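Local coordinates for NTF2-like protein of unknown function (Prochlorococcus marinus, PDB 3HZP) that is of unknown function but has an NTF2-like fold and pairs with a second copy of itself, at residues K69-L72 / A78-V81. Residues are numbered along the deposited sequence; the frame is centred on the assembly and turned at random.
Sequences KFEL and AICV
Lys-69 O is gripped twice from across the hairpin: Val-81 N donates a hydrogen bond to it at 2.9 Å, and the CA-H of Cys-80 makes a weaker contact, CA to O 3.2 Å. Lys-69 N returns a longer bond to Val-81 O (3.3 Å). Glu-71 and Ile-79 form the second hydrogen-bonded pair; Glu-71 N meets Ile-79 O in its carbonyl plane at 3.1 Å. On the face bearing Lys-69 and Glu-71, branched Ile-79 offers its CG2 methyl, 3.5 Å from Glu-71 CG; a chi1 of 65° swings the glutamate chain alongside it. The long Lys-69 chain touches Val-81 CB through its own CB at 3.9 Å and stays extended until it bends at chi4; NZ forms a hydrogen-bonded salt bridge with Glu-71 OE2 at 3.1 Å, from above the carboxylate plane. Asp-32 of the second subunit also pairs with Lys-69, and Lys-106 of that subunit with Glu-71. On the other face, with CG anti to N (chi1 174°), Phe-70 sets its ring beside Ala-78 and Cys-80: Cys-80 CB lies at an edge, and CE1 is 4.0 Å from Ala-78 CB. Ala-78 and Cys-80 are small enough to pack against both this ring and helix 4-15. This is an antiparallel beta hairpin of the curved NTF2-like sheet, whose Lys-69/Ile-79 face meets the second subunit through salt bridges and apolar packing.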
loop_
_atom_site.group_PDB
_atom_site.type_symbol
_atom_site.label_atom_id
_atom_site.label_comp_id
_atom_site.label_asym_id
_atom_site.label_seq_id
_atom_site.Cartn_x
_atom_site.Cartn_y
_atom_site.Cartn_z
ATOM N N LYS A 69 4.935 -7.883 -8.155
ATOM C CA LYS A 69 6.238 -7.253 -7.907
ATOM C C LYS A 69 6.889 -7.976 -6.752
ATOM O O LYS A 69 6.236 -8.233 -5.727
ATOM C CB LYS A 69 6.088 -5.770 -7.551
ATOM C CG LYS A 69 7.387 -5.040 -7.322
ATOM C CD LYS A 69 7.189 -3.570 -7.066
ATOM C CE LYS A 69 8.479 -2.831 -6.960
ATOM N NZ LYS A 69 9.289 -2.910 -8.216
ATOM N N PHE A 70 8.153 -8.322 -6.906
ATOM C CA PHE A 70 8.941 -8.785 -5.781
ATOM C C PHE A 70 10.326 -8.217 -5.938
ATOM O O PHE A 70 10.924 -8.389 -7.002
ATOM C CB PHE A 70 9.074 -10.328 -5.674
ATOM C CG PHE A 70 10.016 -10.690 -4.586
ATOM C CD1 PHE A 70 9.583 -10.734 -3.275
ATOM C CD2 PHE A 70 11.367 -10.858 -4.848
ATOM C CE1 PHE A 70 10.528 -10.914 -2.248
ATOM C CE2 PHE A 70 12.279 -11.066 -3.822
ATOM C CZ PHE A 70 11.861 -11.097 -2.554
ATOM N N GLU A 71 10.869 -7.604 -4.891
ATOM C CA GLU A 71 12.283 -7.302 -4.899
ATOM C C GLU A 71 12.801 -7.102 -3.503
ATOM O O GLU A 71 12.095 -6.621 -2.621
ATOM C CB GLU A 71 12.609 -6.079 -5.751
ATOM C CG GLU A 71 12.087 -4.822 -5.303
ATOM C CD GLU A 71 12.531 -3.625 -6.208
ATOM O OE1 GLU A 71 13.677 -3.581 -6.687
ATOM O OE2 GLU A 71 11.736 -2.704 -6.347
ATOM N N LEU A 72 14.051 -7.487 -3.314
ATOM C CA LEU A 72 14.773 -7.132 -2.101
ATOM C C LEU A 72 15.050 -5.647 -2.092
ATOM O O LEU A 72 15.306 -5.070 -3.165
ATOM C CB LEU A 72 16.087 -7.882 -1.999
ATOM C CG LEU A 72 15.995 -9.355 -1.734
ATOM C CD1 LEU A 72 17.406 -9.976 -1.756
ATOM C CD2 LEU A 72 15.317 -9.696 -0.367
ATOM N N ALA A 78 12.202 -6.217 1.922
ATOM C CA ALA A 78 11.631 -6.576 0.629
ATOM C C ALA A 78 10.265 -6.004 0.461
ATOM O O ALA A 78 9.547 -5.728 1.434
ATOM C CB ALA A 78 11.564 -8.097 0.463
ATOM N N ILE A 79 9.863 -5.878 -0.800
ATOM C CA ILE A 79 8.514 -5.535 -1.175
ATOM C C ILE A 79 7.926 -6.700 -1.982
ATOM O O ILE A 79 8.588 -7.216 -2.869
ATOM C CB ILE A 79 8.428 -4.197 -1.973
ATOM C CG1 ILE A 79 6.990 -3.976 -2.444
ATOM C CG2 ILE A 79 9.419 -4.122 -3.164
ATOM C CD1 ILE A 79 6.744 -2.500 -2.915
ATOM N N CYS A 80 6.663 -7.027 -1.701
ATOM C CA CYS A 80 5.919 -7.966 -2.513
ATOM C C CYS A 80 4.519 -7.428 -2.721
ATOM O O CYS A 80 3.782 -7.175 -1.742
ATOM C CB CYS A 80 5.913 -9.370 -1.890
ATOM S SG CYS A 80 5.132 -10.603 -2.959
ATOM N N VAL A 81 4.144 -7.273 -3.975
ATOM C CA VAL A 81 2.818 -6.839 -4.365
ATOM C C VAL A 81 2.107 -7.988 -5.014
ATOM O O VAL A 81 2.674 -8.623 -5.907
ATOM C CB VAL A 81 2.892 -5.631 -5.341
ATOM C CG1 VAL A 81 1.472 -5.222 -5.823
ATOM C CG2 VAL A 81 3.647 -4.436 -4.692
#